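Local coordinates for cyclopenase asqI (Emericella nidulans, PDB 5YY3), which catalyses the zinc-dependent ring contraction of 4'-methoxycyclopenin to 4'-methoxyviridicatin, with release of methyl isocyanate, in aspoquinolone biosynthesis, at the interface of chains A and B and the interface of chains A and C. Coordinates in Å, arbitrary orientation; residue numbers count along the deposited sequence, not the author numbering. Chains: chain A/B/C, Uncharacterized protein AsqI.

Contact 1: the interface of chains A and B. Residues chain A 237-239; chain B 237-239.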
loop_
_atom_site.group_PDB
_atom_site.type_symbol
_atom_site.label_atom_id
_atom_site.label_comp_id
_atom_site.label_asym_id
_atom_site.label_seq_id
_atom_site.Cartn_x
_atom_site.Cartn_y
_atom_site.Cartn_z
ATOM N N VAL A 237 -9.258 -4.995 -15.959
ATOM C CA VAL A 237 -8.805 -4.077 -16.996
ATOM C C VAL A 237 -9.929 -3.189 -17.527
ATOM O O VAL A 237 -11.031 -3.680 -17.806
ATOM C CB VAL A 237 -8.178 -4.854 -18.156
ATOM C CG1 VAL A 237 -8.131 -4.007 -19.405
ATOM C CG2 VAL A 237 -6.787 -5.343 -17.761
ATOM N N ARG A 238 -9.657 -1.885 -17.658
ATOM C CA ARG A 238 -10.579 -0.979 -18.343
ATOM C C ARG A 238 -10.413 -1.154 -19.844
ATOM O O ARG A 238 -9.355 -0.865 -20.390
ATOM C CB ARG A 238 -10.343 0.480 -17.953
ATOM C CG ARG A 238 -11.482 1.427 -18.395
ATOM C CD ARG A 238 -11.050 2.913 -18.374
ATOM N NE ARG A 238 -10.134 3.136 -17.270
ATOM C CZ ARG A 238 -9.096 3.963 -17.280
ATOM N NH1 ARG A 238 -8.800 4.698 -18.343
ATOM N NH2 ARG A 238 -8.350 4.051 -16.195
ATOM N N PRO A 239 -11.457 -1.626 -20.524
ATOM C CA PRO A 239 -11.293 -1.823 -21.972
ATOM C C PRO A 239 -11.112 -0.503 -22.691
ATOM O O PRO A 239 -11.543 0.531 -22.184
ATOM C CB PRO A 239 -12.593 -2.505 -22.390
ATOM C CG PRO A 239 -13.575 -2.134 -21.322
ATOM C CD PRO A 239 -12.800 -1.989 -20.048
ATOM N N VAL B 237 -12.452 6.017 -13.193
ATOM C CA VAL B 237 -13.606 5.133 -13.097
ATOM C C VAL B 237 -13.822 4.307 -14.365
ATOM O O VAL B 237 -13.756 4.847 -15.478
ATOM C CB VAL B 237 -14.871 5.940 -12.793
ATOM C CG1 VAL B 237 -16.108 5.148 -13.143
ATOM C CG2 VAL B 237 -14.875 6.363 -11.327
ATOM N N ARG B 238 -14.069 3.002 -14.200
ATOM C CA ARG B 238 -14.491 2.160 -15.320
ATOM C C ARG B 238 -15.970 2.397 -15.581
ATOM O O ARG B 238 -16.806 2.097 -14.737
ATOM C CB ARG B 238 -14.234 0.678 -15.048
ATOM C CG ARG B 238 -14.362 -0.210 -16.308
ATOM C CD ARG B 238 -14.516 -1.709 -15.955
ATOM N NE ARG B 238 -13.730 -2.012 -14.773
ATOM C CZ ARG B 238 -14.065 -2.872 -13.820
ATOM N NH1 ARG B 238 -15.192 -3.569 -13.873
ATOM N NH2 ARG B 238 -13.243 -3.034 -12.800
ATOM N N PRO B 239 -16.305 2.933 -16.754
ATOM C CA PRO B 239 -17.731 3.190 -17.001
ATOM C C PRO B 239 -18.516 1.899 -17.093
ATOM O O PRO B 239 -17.942 0.858 -17.407
ATOM C CB PRO B 239 -17.736 3.934 -18.335
ATOM C CG PRO B 239 -16.444 3.548 -18.986
ATOM C CD PRO B 239 -15.451 3.320 -17.887
#
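In A:Arg238 and B:Arg238 alike, CG stands anti to the backbone N (chi1 -167°), which carries each side chain out of its own loop and towards the other copy. The chain runs on extended through CD and then kinks sharply at chi3, -35°, so the guanidinium turns away from the shared centre. This loop follows helix 210-231, the helix that carries the zinc ligand His218 in the hemocyanin-like core of this tyrosinase-family enzyme. The two arginines touch through their aliphatic stems: CG of A:Arg238 lies 3.9 Å from CG of B:Arg238, at the local two-fold, and the side chains slide past each other in opposite directions. The patch around this contact hides about 100 Å² in all. Beyond the kinks the guanidinium planes are within 11° of parallel, but they are displaced far from one another and do not stack. NE of A:Arg238 is 6.8 Å from NE of B:Arg238, a separation that should ease the repulsion between like charges. Each arginine head instead passes near the facing backbone: NE of B:Arg238 stands 4.4 Å from the carbonyl O of A:Val237, beyond hydrogen-bonding length, and no other polar pair is close enough to bond between the chains here. Proline flanks the centre on both sides. CD of A:Pro239 comes to 4.4 Å from CG of B:Arg238, a loose approach to the methylene stem.

Contact 2: the interface of chains A and C. Residues chain A 157-161, 255; chain C 450-453.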
loop_
_atom_site.group_PDB
_atom_site.type_symbol
_atom_site.label_atom_id
_atom_site.label_comp_id
_atom_site.label_asym_id
_atom_site.label_seq_id
_atom_site.Cartn_x
_atom_site.Cartn_y
_atom_site.Cartn_z
ATOM N N VAL A 157 24.474 -5.711 -17.788
ATOM C CA VAL A 157 23.114 -6.188 -17.926
ATOM C C VAL A 157 22.203 -5.332 -17.062
ATOM O O VAL A 157 22.278 -5.360 -15.831
ATOM C CB VAL A 157 22.991 -7.671 -17.546
ATOM C CG1 VAL A 157 21.592 -8.198 -17.877
ATOM C CG2 VAL A 157 24.066 -8.486 -18.264
ATOM N N ALA A 158 21.351 -4.557 -17.719
ATOM C CA ALA A 158 20.442 -3.660 -17.022
ATOM C C ALA A 158 19.219 -4.416 -16.552
ATOM O O ALA A 158 18.576 -5.107 -17.326
ATOM C CB ALA A 158 20.035 -2.504 -17.927
ATOM N N GLY A 159 18.904 -4.298 -15.275
ATOM C CA GLY A 159 17.696 -4.919 -14.765
ATOM C C GLY A 159 16.575 -3.904 -14.780
ATOM O O GLY A 159 16.726 -2.810 -15.318
ATOM N N GLU A 160 15.452 -4.270 -14.181
ATOM C CA GLU A 160 14.271 -3.431 -14.150
ATOM C C GLU A 160 14.350 -2.441 -12.989
ATOM O O GLU A 160 14.927 -2.739 -11.951
ATOM C CB GLU A 160 13.024 -4.314 -14.023
ATOM C CG GLU A 160 11.701 -3.586 -14.042
ATOM C CD GLU A 160 10.591 -4.426 -13.442
ATOM O OE1 GLU A 160 10.867 -5.191 -12.485
ATOM O OE2 GLU A 160 9.447 -4.319 -13.933
ATOM N N ILE A 161 13.777 -1.255 -13.165
ATOM C CA ILE A 161 13.674 -0.307 -12.067
ATOM C C ILE A 161 12.428 -0.644 -11.227
ATOM O O ILE A 161 11.315 -0.280 -11.627
ATOM C CB ILE A 161 13.628 1.146 -12.614
ATOM C CG1 ILE A 161 14.875 1.430 -13.455
ATOM C CG2 ILE A 161 13.543 2.181 -11.495
ATOM C CD1 ILE A 161 15.046 2.902 -13.854
ATOM N N SER A 255 14.503 -2.417 -19.010
ATOM C CA SER A 255 15.621 -1.542 -19.335
ATOM C C SER A 255 16.471 -2.050 -20.502
ATOM O O SER A 255 16.974 -1.265 -21.292
ATOM C CB SER A 255 16.469 -1.357 -18.091
ATOM O OG SER A 255 15.620 -1.417 -16.953
ATOM N N PRO C 450 18.621 2.021 -14.039
ATOM C CA PRO C 450 18.631 0.559 -13.987
ATOM C C PRO C 450 19.781 0.002 -13.143
ATOM O O PRO C 450 20.891 0.538 -13.152
ATOM C CB PRO C 450 18.796 0.158 -15.459
ATOM C CG PRO C 450 18.398 1.374 -16.243
ATOM C CD PRO C 450 18.809 2.530 -15.404
ATOM N N PRO C 451 19.513 -1.067 -12.397
ATOM C CA PRO C 451 20.627 -1.714 -11.694
ATOM C C PRO C 451 21.431 -2.514 -12.693
ATOM O O PRO C 451 20.893 -2.939 -13.726
ATOM C CB PRO C 451 19.932 -2.634 -10.684
ATOM C CG PRO C 451 18.611 -2.976 -11.365
ATOM C CD PRO C 451 18.218 -1.723 -12.146
ATOM N N ALA C 452 22.706 -2.701 -12.398
ATOM C CA ALA C 452 23.540 -3.593 -13.173
ATOM C C ALA C 452 23.490 -4.990 -12.538
ATOM O O ALA C 452 24.188 -5.266 -11.564
ATOM C CB ALA C 452 24.962 -3.061 -13.240
ATOM N N VAL C 453 22.646 -5.860 -13.092
ATOM C CA VAL C 453 22.366 -7.173 -12.494
ATOM C C VAL C 453 23.598 -8.066 -12.441
ATOM O O VAL C 453 23.756 -8.852 -11.510
ATOM C CB VAL C 453 21.257 -7.903 -13.262
ATOM C CG1 VAL C 453 20.935 -9.221 -12.603
ATOM C CG2 VAL C 453 20.020 -7.048 -13.320
#
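C:Pro450 is the apolar centre, its ring set against A:Ala158, A:Ser255 and A:Ile161. Methyl CB of A:Ala158 meets ring atom CB of C:Pro450 at 3.8 Å, while CB of A:Ser255 touches CG of the same ring at 3.8 Å. A:Ile161 arrives from another side: with CG1 anti to its carbonyl carbon (chi1 -58°), the ethyl arm points at the start of the proline, and CD1 lies 3.7 Å from N of C:Pro450. The next ring, C:Pro451, rests beside the A:Gly159 to A:Glu160 backbone, with CD of C:Pro451 3.4 Å from O of A:Glu160. Further along, methyl CG2 of C:Val453 leans on CA of A:Gly159 at 3.5 Å, where the absence of a side chain probably lets it come close.

Alongside this core the main chains form an antiparallel bridge pairing A:Ala158 with C:Ala452. N of A:Gly159 donates to O of C:Pro451 over 2.9 Å, nearly straight at 168°. N of C:Val453 reaches O of A:Val157 at 2.8 Å, bent more at its hydrogen. The hydroxyl of A:Ser255 is modelled too near the carbonyl of A:Gly159 for that bond to be read closely.

In the fold, the chain A segment is a loop of the hemocyanin-like part, backed by 3-10 helix 255-257, and the chain C segment links strand 443-449 to 3-10 helix 453-455.

Contact 3: the interface of chains A and B. Residues chain A 405, 499-500, 503; chain B 244, 246.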
loop_
_atom_site.group_PDB
_atom_site.type_symbol
_atom_site.label_atom_id
_atom_site.label_comp_id
_atom_site.label_asym_id
_atom_site.label_seq_id
_atom_site.Cartn_x
_atom_site.Cartn_y
_atom_site.Cartn_z
ATOM N N ARG A 405 -18.331 -10.413 -26.911
ATOM C CA ARG A 405 -19.444 -10.420 -25.963
ATOM C C ARG A 405 -20.766 -10.042 -26.630
ATOM O O ARG A 405 -21.800 -10.664 -26.357
ATOM C CB ARG A 405 -19.169 -9.472 -24.794
ATOM C CG ARG A 405 -17.968 -9.880 -23.957
ATOM C CD ARG A 405 -17.723 -8.897 -22.815
ATOM N NE ARG A 405 -16.623 -9.356 -21.974
ATOM C CZ ARG A 405 -16.796 -10.107 -20.900
ATOM N NH1 ARG A 405 -18.024 -10.479 -20.561
ATOM N NH2 ARG A 405 -15.753 -10.506 -20.188
ATOM N N ASP A 499 -15.120 -16.028 -8.466
ATOM C CA ASP A 499 -15.858 -14.761 -8.549
ATOM C C ASP A 499 -16.350 -14.459 -9.962
ATOM O O ASP A 499 -17.407 -13.846 -10.141
ATOM C CB ASP A 499 -14.993 -13.588 -8.060
ATOM C CG ASP A 499 -14.742 -13.636 -6.566
ATOM O OD1 ASP A 499 -15.656 -14.076 -5.838
ATOM O OD2 ASP A 499 -13.637 -13.238 -6.121
ATOM N N LEU A 500 -15.579 -14.877 -10.964
ATOM C CA LEU A 500 -15.917 -14.567 -12.355
ATOM C C LEU A 500 -16.762 -15.651 -13.023
ATOM O O LEU A 500 -17.144 -15.524 -14.178
ATOM C CB LEU A 500 -14.643 -14.356 -13.175
ATOM C CG LEU A 500 -13.599 -13.380 -12.646
ATOM C CD1 LEU A 500 -12.405 -13.319 -13.581
ATOM C CD2 LEU A 500 -14.222 -12.013 -12.478
ATOM N N ASP A 503 -19.586 -15.376 -15.766
ATOM C CA ASP A 503 -19.294 -14.723 -17.024
ATOM C C ASP A 503 -18.713 -15.755 -17.973
ATOM O O ASP A 503 -17.642 -16.309 -17.700
ATOM C CB ASP A 503 -18.316 -13.565 -16.811
ATOM C CG ASP A 503 -17.833 -12.961 -18.104
ATOM O OD1 ASP A 503 -18.596 -12.984 -19.097
ATOM O OD2 ASP A 503 -16.690 -12.447 -18.125
ATOM N N ASP B 244 -22.790 -6.650 -18.603
ATOM C CA ASP B 244 -22.474 -7.911 -17.946
ATOM C C ASP B 244 -21.227 -7.773 -17.084
ATOM O O ASP B 244 -20.490 -8.733 -16.869
ATOM C CB ASP B 244 -22.277 -9.016 -18.982
ATOM C CG ASP B 244 -21.191 -8.673 -19.988
ATOM O OD1 ASP B 244 -20.846 -7.470 -20.098
ATOM O OD2 ASP B 244 -20.694 -9.595 -20.680
ATOM N N PHE B 246 -18.740 -6.776 -13.728
ATOM C CA PHE B 246 -18.702 -7.033 -12.312
ATOM C C PHE B 246 -18.459 -5.740 -11.553
ATOM O O PHE B 246 -17.806 -4.838 -12.050
ATOM C CB PHE B 246 -17.611 -8.046 -11.983
ATOM C CG PHE B 246 -17.879 -9.434 -12.507
ATOM C CD1 PHE B 246 -18.659 -10.326 -11.783
ATOM C CD2 PHE B 246 -17.306 -9.866 -13.689
ATOM C CE1 PHE B 246 -18.898 -11.618 -12.250
ATOM C CE2 PHE B 246 -17.527 -11.162 -14.160
ATOM C CZ PHE B 246 -18.327 -12.036 -13.439
#
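The ring of B:Phe246 takes methyl CD2 of A:Leu500 on one face, 3.8 Å above the ring plane and offset towards the rim. In this hemocyanin-like, tyrosinase-family protein A:Leu500 belongs to 3-10 helix 498-500, and its neighbour A:Asp499 turns its carbonyl O to CE1 of B:Phe246, at 3.4 Å. The methylene CB of A:Asp503, whose carboxylate serves the arginine nearby, touches the ring at CE2 and CZ, 3.7 Å from CE2 of B:Phe246. The guanidinium of A:Arg405, on helix 391-410, has the carboxylate of A:Asp503 at its edge and in its plane. It grips that group end-on with two nitrogens: NH2 of A:Arg405 bonds OD2 of A:Asp503 on the syn lone pair at 3.0 Å, and NH1 bonds OD1, tilted from both planes. NH1 of A:Arg405 is shared across the interface, since it also makes a salt bridge of 2.8 Å to OD2 of B:Asp244. The guanidinium and this second carboxylate stand 77° apart, and NH1 meets OD2 from above the carboxylate plane, 48° out of it. CG of B:Asp244 occupies the crowded position between N and the carbonyl carbon (chi1 57°), from which the acid reaches over to the arginine. OD1 of A:Asp503 and OD2 of B:Asp244 are 4.3 Å apart, and the arginine between them probably offsets their repulsion.

Contact 4: the interface of chains A and C. Residues chain A 448-450, 459, 647-649; chain C 161, 165-166, 252.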
loop_
_atom_site.group_PDB
_atom_site.type_symbol
_atom_site.label_atom_id
_atom_site.label_comp_id
_atom_site.label_asym_id
_atom_site.label_seq_id
_atom_site.Cartn_x
_atom_site.Cartn_y
_atom_site.Cartn_z
ATOM N N LEU A 448 6.772 -18.701 -7.990
ATOM C CA LEU A 448 7.404 -17.566 -8.632
ATOM C C LEU A 448 8.892 -17.691 -8.384
ATOM O O LEU A 448 9.334 -17.570 -7.260
ATOM C CB LEU A 448 6.848 -16.241 -8.089
ATOM C CG LEU A 448 5.377 -16.077 -8.490
ATOM C CD1 LEU A 448 4.536 -15.384 -7.441
ATOM C CD2 LEU A 448 5.246 -15.358 -9.835
ATOM N N GLY A 449 9.650 -17.991 -9.432
ATOM C CA GLY A 449 11.094 -18.015 -9.342
ATOM C C GLY A 449 11.674 -16.759 -9.964
ATOM O O GLY A 449 10.938 -15.868 -10.390
ATOM N N PRO A 450 13.003 -16.682 -10.027
ATOM C CA PRO A 450 13.716 -15.556 -10.628
ATOM C C PRO A 450 13.420 -15.394 -12.122
ATOM O O PRO A 450 13.278 -16.379 -12.850
ATOM C CB PRO A 450 15.191 -15.914 -10.404
ATOM C CG PRO A 450 15.182 -16.942 -9.311
ATOM C CD PRO A 450 13.920 -17.703 -9.502
ATOM N N LYS A 459 10.716 -9.218 -12.778
ATOM C CA LYS A 459 10.018 -9.428 -11.506
ATOM C C LYS A 459 9.915 -10.894 -11.059
ATOM O O LYS A 459 10.107 -11.185 -9.885
ATOM C CB LYS A 459 8.619 -8.791 -11.562
ATOM C CG LYS A 459 8.648 -7.251 -11.628
ATOM C CD LYS A 459 7.403 -6.636 -10.966
ATOM C CE LYS A 459 7.428 -5.106 -10.992
ATOM N NZ LYS A 459 7.549 -4.546 -12.386
ATOM N N THR A 647 6.696 -18.816 -3.511
ATOM C CA THR A 647 7.899 -18.190 -4.044
ATOM C C THR A 647 9.082 -19.176 -4.020
ATOM O O THR A 647 9.378 -19.734 -2.970
ATOM C CB THR A 647 8.280 -16.944 -3.238
ATOM O OG1 THR A 647 7.159 -16.054 -3.176
ATOM C CG2 THR A 647 9.443 -16.230 -3.899
ATOM N N LYS A 648 9.767 -19.390 -5.146
ATOM C CA LYS A 648 10.977 -20.215 -5.119
ATOM C C LYS A 648 12.197 -19.406 -5.516
ATOM O O LYS A 648 12.430 -19.161 -6.704
ATOM C CB LYS A 648 10.848 -21.442 -6.028
ATOM C CG LYS A 648 9.770 -22.397 -5.577
ATOM C CD LYS A 648 10.024 -23.835 -6.021
ATOM C CE LYS A 648 10.167 -23.971 -7.532
ATOM N NZ LYS A 648 9.860 -25.384 -7.949
ATOM N N PHE A 649 12.977 -19.006 -4.509
ATOM C CA PHE A 649 14.154 -18.172 -4.687
ATOM C C PHE A 649 15.287 -18.866 -5.461
ATOM O O PHE A 649 15.602 -20.045 -5.226
ATOM C CB PHE A 649 14.655 -17.708 -3.310
ATOM C CG PHE A 649 13.717 -16.747 -2.619
ATOM C CD1 PHE A 649 13.632 -15.422 -3.030
ATOM C CD2 PHE A 649 12.910 -17.167 -1.571
ATOM C CE1 PHE A 649 12.759 -14.540 -2.414
ATOM C CE2 PHE A 649 12.040 -16.285 -0.942
ATOM C CZ PHE A 649 11.971 -14.973 -1.357
ATOM N N ILE C 161 13.399 -11.344 -7.516
ATOM C CA ILE C 161 11.966 -11.579 -7.444
ATOM C C ILE C 161 11.284 -10.349 -6.817
ATOM O O ILE C 161 11.307 -10.208 -5.588
ATOM C CB ILE C 161 11.674 -12.876 -6.641
ATOM C CG1 ILE C 161 12.383 -14.067 -7.288
ATOM C CG2 ILE C 161 10.179 -13.179 -6.557
ATOM C CD1 ILE C 161 11.981 -15.432 -6.713
ATOM N N ASP C 165 4.490 -10.311 -2.579
ATOM C CA ASP C 165 4.875 -11.135 -1.449
ATOM C C ASP C 165 6.267 -10.749 -0.941
ATOM O O ASP C 165 6.564 -10.954 0.217
ATOM C CB ASP C 165 4.842 -12.628 -1.816
ATOM C CG ASP C 165 3.454 -13.107 -2.257
ATOM O OD1 ASP C 165 2.438 -12.486 -1.851
ATOM O OD2 ASP C 165 3.372 -14.134 -2.983
ATOM N N THR C 166 7.116 -10.187 -1.801
ATOM C CA THR C 166 8.511 -9.955 -1.427
ATOM C C THR C 166 8.832 -8.478 -1.177
ATOM O O THR C 166 9.969 -8.131 -0.839
ATOM C CB THR C 166 9.489 -10.495 -2.508
ATOM O OG1 THR C 166 9.424 -9.687 -3.692
ATOM C CG2 THR C 166 9.168 -11.938 -2.861
ATOM N N ALA C 252 16.431 -12.763 1.510
ATOM C CA ALA C 252 16.963 -13.631 0.479
ATOM C C ALA C 252 17.946 -12.863 -0.390
ATOM O O ALA C 252 17.579 -11.846 -0.974
ATOM C CB ALA C 252 15.828 -14.195 -0.366
HETATM O O HOH W 1 4.696 -16.538 -2.327
#
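The end of strand 443-449 and the last modelled stretch of chain A, which follows strand 636-644, together receive C:Ile161, a loop residue from the hemocyanin-like part of this tyrosinase-family enzyme. C:Ile161 enters with its ethyl arm first. With CG1 anti to the carbonyl carbon (chi1 -58°) the arm points at the strand end, while CG2 lies alongside A:Thr647. The tip CD1 of C:Ile161 lies 3.4 Å from the carbonyl O of A:Leu448 and 3.8 Å from CA of A:Gly449. The side chains of A:Thr647 and C:Ile161 run past each other in opposite directions, with CG2 of A:Thr647 3.9 Å from CD1 of C:Ile161.

A:Phe649, the last residue modelled, has its ring between two methyls. On one face is CB of C:Ala252, a CH-pi contact 3.8 Å from the ring centroid; on the other is CG2 of its own chain's A:Thr647, offset towards the rim. CD1 of A:Phe649 also brushes the tip of C:Ile161, the two side chains running obliquely to one another.

Polar atoms meet across this patch through solvent. Water 1 joins OG1 of A:Thr647, at 2.7 Å, to the carboxylate OD2 of C:Asp165, at 2.8 Å. The hydroxyl is turned to this water because OG1 sits beside the backbone N (chi1 -54°). Within chain C, OG1 of C:Thr166 donates to O of C:Ile161 at 2.7 Å, which may steady the loop that presents the isoleucine.

Contacts 1 and 3 belong to the A-B interface, their C-alpha centres about 14 Å apart; contacts 2 and 4 belong to the A-C interface, about 17 Å apart. The C-alpha centres of one pair lie about 30 to 39 Å from those of the other, so chain A meets its neighbours on separate surfaces. Both interfaces are two-fold symmetric. Ile161 and Pro450 occur in contacts 2 and 4 with their chains exchanged, so these are neighbouring pieces of one reciprocal exchange. Contact 1 lies at the A-B axis, and contact 3 flanks it. Two such two-folds could build the deposited four-copy assembly, though the coordinates alone do not establish it in solution.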